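Local structure of mediator of RNA polymerase II transcription subunit 6 (Schizosaccharomyces pombe, 4H61) at residues Leu23-Val28 with Phe82-Gln87; Ile9-Pro14 with Leu29-Gln34. The protein serves as a subunit of the Mediator complex, a coactivator that conveys signals from gene-specific regulators to the RNA polymerase II transcription machinery. All blocks are in the same frame, centred on the assembly; numbering follows the deposited sequence.

Contact 1 (Leu23-Val28 with Phe82-Gln87)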
loop_
_atom_site.group_PDB
_atom_site.type_symbol
_atom_site.label_atom_id
_atom_site.label_comp_id
_atom_site.label_asym_id
_atom_site.label_seq_id
_atom_site.Cartn_x
_atom_site.Cartn_y
_atom_site.Cartn_z
ATOM N N LEU A 23 11.937 1.245 -12.100
ATOM C CA LEU A 23 11.131 1.426 -10.899
ATOM C C LEU A 23 11.779 2.386 -9.918
ATOM O O LEU A 23 12.986 2.336 -9.679
ATOM C CB LEU A 23 10.850 0.090 -10.208
ATOM C CG LEU A 23 9.919 -0.885 -10.929
ATOM C CD1 LEU A 23 9.545 -2.047 -10.011
ATOM C CD2 LEU A 23 8.677 -0.162 -11.441
ATOM N N ARG A 24 10.956 3.260 -9.355
ATOM C CA ARG A 24 11.382 4.165 -8.302
ATOM C C ARG A 24 10.254 4.269 -7.283
ATOM O O ARG A 24 9.089 4.041 -7.620
ATOM C CB ARG A 24 11.714 5.544 -8.883
ATOM C CG ARG A 24 12.993 5.582 -9.718
ATOM C CD ARG A 24 13.108 6.854 -10.562
ATOM N NE ARG A 24 12.218 6.845 -11.723
ATOM C CZ ARG A 24 11.130 7.604 -11.843
ATOM N NH1 ARG A 24 10.792 8.446 -10.873
ATOM N NH2 ARG A 24 10.381 7.525 -12.939
ATOM N N THR A 25 10.602 4.603 -6.041
ATOM C CA THR A 25 9.616 4.844 -4.988
ATOM C C THR A 25 8.544 5.811 -5.481
ATOM O O THR A 25 7.363 5.669 -5.162
ATOM C CB THR A 25 10.287 5.426 -3.727
ATOM O OG1 THR A 25 11.238 4.485 -3.216
ATOM C CG2 THR A 25 9.259 5.730 -2.648
ATOM N N GLU A 26 8.980 6.776 -6.286
ATOM C CA GLU A 26 8.108 7.769 -6.902
ATOM C C GLU A 26 6.959 7.157 -7.694
ATOM O O GLU A 26 5.876 7.737 -7.747
ATOM C CB GLU A 26 8.919 8.689 -7.827
ATOM C CG GLU A 26 9.786 9.726 -7.115
ATOM C CD GLU A 26 11.078 9.152 -6.549
ATOM O OE1 GLU A 26 11.344 7.948 -6.751
ATOM O OE2 GLU A 26 11.832 9.913 -5.901
ATOM N N ASN A 27 7.195 5.999 -8.313
ATOM C CA ASN A 27 6.201 5.412 -9.217
ATOM C C ASN A 27 5.818 3.941 -8.979
ATOM O O ASN A 27 4.939 3.411 -9.667
ATOM C CB ASN A 27 6.601 5.623 -10.684
ATOM C CG ASN A 27 7.917 4.950 -11.038
ATOM O OD1 ASN A 27 8.388 4.066 -10.326
ATOM N ND2 ASN A 27 8.518 5.372 -12.147
ATOM N N VAL A 28 6.461 3.290 -8.015
ATOM C CA VAL A 28 6.194 1.874 -7.755
ATOM C C VAL A 28 4.705 1.558 -7.502
ATOM O O VAL A 28 4.188 0.542 -7.963
ATOM C CB VAL A 28 7.060 1.341 -6.596
ATOM C CG1 VAL A 28 6.800 2.128 -5.336
ATOM C CG2 VAL A 28 6.796 -0.133 -6.360
ATOM N N PHE A 82 15.988 -2.538 -6.077
ATOM C CA PHE A 82 15.556 -3.930 -6.199
ATOM C C PHE A 82 14.193 -4.240 -5.569
ATOM O O PHE A 82 13.365 -4.901 -6.196
ATOM C CB PHE A 82 16.628 -4.892 -5.673
ATOM C CG PHE A 82 17.763 -5.119 -6.635
ATOM C CD1 PHE A 82 17.755 -4.531 -7.893
ATOM C CD2 PHE A 82 18.836 -5.928 -6.288
ATOM C CE1 PHE A 82 18.798 -4.737 -8.782
ATOM C CE2 PHE A 82 19.883 -6.140 -7.174
ATOM C CZ PHE A 82 19.862 -5.544 -8.423
ATOM N N LEU A 83 13.947 -3.785 -4.344
ATOM C CA LEU A 83 12.655 -4.081 -3.750
ATOM C C LEU A 83 11.915 -2.927 -3.090
ATOM O O LEU A 83 12.509 -1.956 -2.623
ATOM C CB LEU A 83 12.698 -5.314 -2.827
ATOM C CG LEU A 83 13.344 -5.393 -1.441
ATOM C CD1 LEU A 83 12.775 -4.410 -0.444
ATOM C CD2 LEU A 83 13.136 -6.793 -0.910
ATOM N N TRP A 84 10.593 -3.069 -3.072
ATOM C CA TRP A 84 9.721 -2.237 -2.268
ATOM C C TRP A 84 8.673 -3.179 -1.714
ATOM O O TRP A 84 8.336 -4.177 -2.355
ATOM C CB TRP A 84 9.055 -1.164 -3.117
ATOM C CG TRP A 84 9.993 -0.125 -3.609
ATOM C CD1 TRP A 84 10.255 1.086 -3.033
ATOM C CD2 TRP A 84 10.807 -0.194 -4.785
ATOM N NE1 TRP A 84 11.180 1.776 -3.781
ATOM C CE2 TRP A 84 11.536 1.011 -4.860
ATOM C CE3 TRP A 84 10.991 -1.160 -5.781
ATOM C CZ2 TRP A 84 12.432 1.275 -5.892
ATOM C CZ3 TRP A 84 11.879 -0.895 -6.802
ATOM C CH2 TRP A 84 12.589 0.313 -6.852
ATOM N N VAL A 85 8.173 -2.879 -0.521
ATOM C CA VAL A 85 7.136 -3.698 0.090
ATOM C C VAL A 85 5.880 -2.877 0.318
ATOM O O VAL A 85 5.930 -1.789 0.904
ATOM C CB VAL A 85 7.600 -4.303 1.419
ATOM C CG1 VAL A 85 6.453 -5.064 2.087
ATOM C CG2 VAL A 85 8.794 -5.211 1.192
ATOM N N ILE A 86 4.753 -3.414 -0.144
ATOM C CA ILE A 86 3.485 -2.696 -0.132
ATOM C C ILE A 86 2.496 -3.399 0.771
ATOM O O ILE A 86 2.450 -4.626 0.802
ATOM C CB ILE A 86 2.904 -2.613 -1.553
ATOM C CG1 ILE A 86 3.847 -1.815 -2.455
ATOM C CG2 ILE A 86 1.520 -1.994 -1.544
ATOM C CD1 ILE A 86 3.440 -1.812 -3.894
ATOM N N GLN A 87 1.712 -2.623 1.513
ATOM C CA GLN A 87 0.720 -3.184 2.418
ATOM C C GLN A 87 -0.689 -2.726 2.077
ATOM O O GLN A 87 -0.947 -1.527 1.934
ATOM C CB GLN A 87 1.047 -2.783 3.849
ATOM C CG GLN A 87 -0.100 -2.944 4.817
ATOM C CD GLN A 87 0.323 -2.674 6.246
ATOM O OE1 GLN A 87 1.299 -3.252 6.728
ATOM N NE2 GLN A 87 -0.400 -1.784 6.930
#

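Contact 2 (Ile9-Pro14 with Leu29-Gln34)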
loop_
_atom_site.group_PDB
_atom_site.type_symbol
_atom_site.label_atom_id
_atom_site.label_comp_id
_atom_site.label_asym_id
_atom_site.label_seq_id
_atom_site.Cartn_x
_atom_site.Cartn_y
_atom_site.Cartn_z
ATOM N N ILE A 9 0.145 -16.618 -7.932
ATOM C CA ILE A 9 0.693 -15.984 -9.128
ATOM C C ILE A 9 1.768 -14.945 -8.839
ATOM O O ILE A 9 1.891 -14.448 -7.726
ATOM C CB ILE A 9 -0.399 -15.328 -10.018
ATOM C CG1 ILE A 9 -1.114 -14.206 -9.263
ATOM C CG2 ILE A 9 -1.394 -16.360 -10.556
ATOM C CD1 ILE A 9 -1.897 -13.312 -10.185
ATOM N N GLN A 10 2.557 -14.646 -9.863
ATOM C CA GLN A 10 3.478 -13.524 -9.854
ATOM C C GLN A 10 3.178 -12.725 -11.105
ATOM O O GLN A 10 2.849 -13.285 -12.151
ATOM C CB GLN A 10 4.926 -14.001 -9.909
ATOM C CG GLN A 10 5.437 -14.648 -8.636
ATOM C CD GLN A 10 6.900 -15.046 -8.753
ATOM O OE1 GLN A 10 7.475 -15.005 -9.842
ATOM N NE2 GLN A 10 7.507 -15.426 -7.632
ATOM N N TRP A 11 3.298 -11.415 -11.003
ATOM C CA TRP A 11 2.953 -10.544 -12.109
ATOM C C TRP A 11 4.181 -9.703 -12.430
ATOM O O TRP A 11 4.940 -9.336 -11.534
ATOM C CB TRP A 11 1.744 -9.680 -11.717
ATOM C CG TRP A 11 1.313 -8.627 -12.712
ATOM C CD1 TRP A 11 0.403 -8.773 -13.728
ATOM C CD2 TRP A 11 1.750 -7.257 -12.762
ATOM N NE1 TRP A 11 0.257 -7.583 -14.412
ATOM C CE2 TRP A 11 1.069 -6.638 -13.838
ATOM C CE3 TRP A 11 2.656 -6.500 -12.010
ATOM C CZ2 TRP A 11 1.266 -5.294 -14.176
ATOM C CZ3 TRP A 11 2.850 -5.162 -12.347
ATOM C CH2 TRP A 11 2.157 -4.576 -13.420
ATOM N N ARG A 12 4.397 -9.439 -13.710
ATOM C CA ARG A 12 5.511 -8.606 -14.130
ATOM C C ARG A 12 5.209 -7.995 -15.488
ATOM O O ARG A 12 4.876 -8.713 -16.431
ATOM C CB ARG A 12 6.796 -9.431 -14.203
ATOM C CG ARG A 12 8.015 -8.636 -14.617
ATOM C CD ARG A 12 9.238 -9.528 -14.738
ATOM N NE ARG A 12 10.374 -8.827 -15.339
ATOM C CZ ARG A 12 11.588 -8.769 -14.799
ATOM N NH1 ARG A 12 11.836 -9.374 -13.644
ATOM N NH2 ARG A 12 12.557 -8.110 -15.418
ATOM N N MET A 13 5.327 -6.675 -15.590
ATOM C CA MET A 13 5.021 -5.985 -16.840
ATOM C C MET A 13 6.194 -5.125 -17.337
ATOM O O MET A 13 6.160 -3.897 -17.243
ATOM C CB MET A 13 3.743 -5.152 -16.676
ATOM C CG MET A 13 3.168 -4.617 -17.979
ATOM S SD MET A 13 1.593 -3.760 -17.767
ATOM C CE MET A 13 0.448 -5.143 -17.768
ATOM N N PRO A 14 7.235 -5.775 -17.888
ATOM C CA PRO A 14 8.495 -5.121 -18.288
ATOM C C PRO A 14 8.299 -3.935 -19.235
ATOM O O PRO A 14 9.088 -2.989 -19.205
ATOM C CB PRO A 14 9.255 -6.236 -19.012
ATOM C CG PRO A 14 8.682 -7.501 -18.489
ATOM C CD PRO A 14 7.232 -7.211 -18.222
ATOM N N LEU A 29 4.016 2.440 -6.792
ATOM C CA LEU A 29 2.604 2.248 -6.483
ATOM C C LEU A 29 1.769 2.313 -7.750
ATOM O O LEU A 29 0.721 1.678 -7.842
ATOM C CB LEU A 29 2.130 3.319 -5.497
ATOM C CG LEU A 29 1.511 2.862 -4.178
ATOM C CD1 LEU A 29 2.027 1.488 -3.794
ATOM C CD2 LEU A 29 1.782 3.883 -3.062
ATOM N N GLU A 30 2.223 3.086 -8.730
ATOM C CA GLU A 30 1.497 3.178 -9.988
ATOM C C GLU A 30 1.646 1.863 -10.737
ATOM O O GLU A 30 0.696 1.373 -11.353
ATOM C CB GLU A 30 2.025 4.332 -10.835
ATOM C CG GLU A 30 1.195 4.606 -12.077
ATOM C CD GLU A 30 1.462 5.979 -12.652
ATOM O OE1 GLU A 30 1.793 6.895 -11.862
ATOM O OE2 GLU A 30 1.349 6.144 -13.889
ATOM N N TYR A 31 2.851 1.305 -10.672
ATOM C CA TYR A 31 3.147 -0.009 -11.223
ATOM C C TYR A 31 2.187 -1.025 -10.628
ATOM O O TYR A 31 1.532 -1.792 -11.347
ATOM C CB TYR A 31 4.582 -0.391 -10.860
ATOM C CG TYR A 31 5.098 -1.677 -11.469
ATOM C CD1 TYR A 31 4.920 -1.959 -12.818
ATOM C CD2 TYR A 31 5.805 -2.592 -10.695
ATOM C CE1 TYR A 31 5.416 -3.132 -13.377
ATOM C CE2 TYR A 31 6.307 -3.763 -11.242
ATOM C CZ TYR A 31 6.110 -4.030 -12.583
ATOM O OH TYR A 31 6.610 -5.201 -13.119
ATOM N N PHE A 32 2.108 -1.007 -9.304
ATOM C CA PHE A 32 1.254 -1.914 -8.562
ATOM C C PHE A 32 -0.188 -1.799 -9.039
ATOM O O PHE A 32 -0.913 -2.787 -9.068
ATOM C CB PHE A 32 1.359 -1.609 -7.061
ATOM C CG PHE A 32 0.598 -2.565 -6.192
ATOM C CD1 PHE A 32 1.159 -3.778 -5.820
ATOM C CD2 PHE A 32 -0.681 -2.246 -5.742
ATOM C CE1 PHE A 32 0.457 -4.661 -5.023
ATOM C CE2 PHE A 32 -1.400 -3.122 -4.942
ATOM C CZ PHE A 32 -0.837 -4.336 -4.583
ATOM N N SER A 33 -0.588 -0.592 -9.441
ATOM C CA SER A 33 -1.960 -0.333 -9.896
ATOM C C SER A 33 -2.371 -1.067 -11.169
ATOM O O SER A 33 -3.559 -1.281 -11.405
ATOM C CB SER A 33 -2.182 1.161 -10.088
ATOM O OG SER A 33 -2.051 1.825 -8.847
ATOM N N GLN A 34 -1.404 -1.438 -11.997
ATOM C CA GLN A 34 -1.716 -2.125 -13.240
ATOM C C GLN A 34 -1.786 -3.641 -13.018
ATOM O O GLN A 34 -2.022 -4.412 -13.953
ATOM C CB GLN A 34 -0.682 -1.771 -14.312
ATOM C CG GLN A 34 -0.585 -0.272 -14.612
ATOM C CD GLN A 34 -1.825 0.292 -15.312
ATOM O OE1 GLN A 34 -2.307 -0.257 -16.306
ATOM N NE2 GLN A 34 -2.341 1.397 -14.791
#

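Contact 1 (Leu23-Val28 with Phe82-Gln87)
W84 reaches from its strand into the loop L23-V28 and meets T25 through the one polar group of its indole. W84 NE1 donates to T25 OG1 at 2.8 Å with an N-H...O angle of 150°, the hydroxyl oxygen lying at the ring edge and tilted modestly from its plane. T25 offers that oxygen because OG1 stands anti to its own carbonyl carbon (chi1 -62°). The benzo end of the indole crosses L23 obliquely: L23 CB lies 3.7 Å from W84 CZ3, and L23 O is 3.5 Å from W84 CH2. V28 approaches on the same side of the indole plane as L23, its CG1 over the ring face near the rim and its CG2 4.1 Å from W84 CB. Beyond the indole the same V28 CG2 meets I86 CD1 more loosely, at 4.5 Å. W84 and I86 therefore share one face of strand 83-91, part of a four-stranded antiparallel sheet, and present it to the loop that leads into helix 28-33. A leucine in place of W84 would probably leave T25 OG1 without its indole donor and open a gap beside L23. In the second shell, the loop is held in a compact turn by its own bonds. R24 N donates to N27 OD1 at 2.9 Å, while R24 O accepts from both N27 N and V28 N. On the sheet side, backbone bonds from W84 to V105 and from I86 to Y103 fix the strand against 97-106, and V28 also touches I75 of strand 70-79.

Contact 2 (Ile9-Pro14 with Leu29-Gln34)
The rings of W11 and Y31 meet obliquely, their planes 50° apart and their centroids, taken for W11 on the six-membered ring, separated by 4.9 Å. The two side chains slide past each other in opposite directions, and W11 CZ3 settles over one face of Y31, toward its rim, 3.4 Å from Y31 CE1. In W11, CG stands anti to the backbone N (chi1 175°), which starts the indole toward helix 28-33. W11 CZ2 lies 3.4 Å from Q34 O and 4.0 Å from Q34 CB, which extends the contact past the tyrosine. Y31 projects the other way, carrying its hydroxyl to the backbone of the segment I9-P14. M13 N donates to Y31 OH at 3.2 Å in a nearly straight bond of 170°, and M13 CB packs against Y31 CE1. M13 itself is the N-cap residue of helix 14-19. The phenolic oxygen also bonds E108 O, outside both segments, and W11 pairs through its backbone with I110 of strand 109-112. Since E108 O can only accept, Y31 OH probably gives its proton there and accepts the N-H of M13, joining two backbone segments through one hydroxyl.

Overall arrangement
From the N terminus, the segment I9-P14 comes first, followed by helix 14-19, the loop L23-V28 and helix 28-33. Contact 2 closes the short N-terminal loop, with 14 residues between its segments, where 29-34 comes back against 9-14. Contact 1 closes a much longer one: 53 residues pass, including helices 43-53 and 61-66 and strand 70-79, before strand 83-91 returns to 23-28. The two closures cross, because their segments alternate along the chain. Their centres lie about 10 Å apart and they touch: I86 CD1 is 3.6 Å from F32 CD1, while L23 packs on Y31. Contact 1 joins the loop before helix 28-33 to strand 83-91, contact 2 the N-terminal segment to that helix, which links the two.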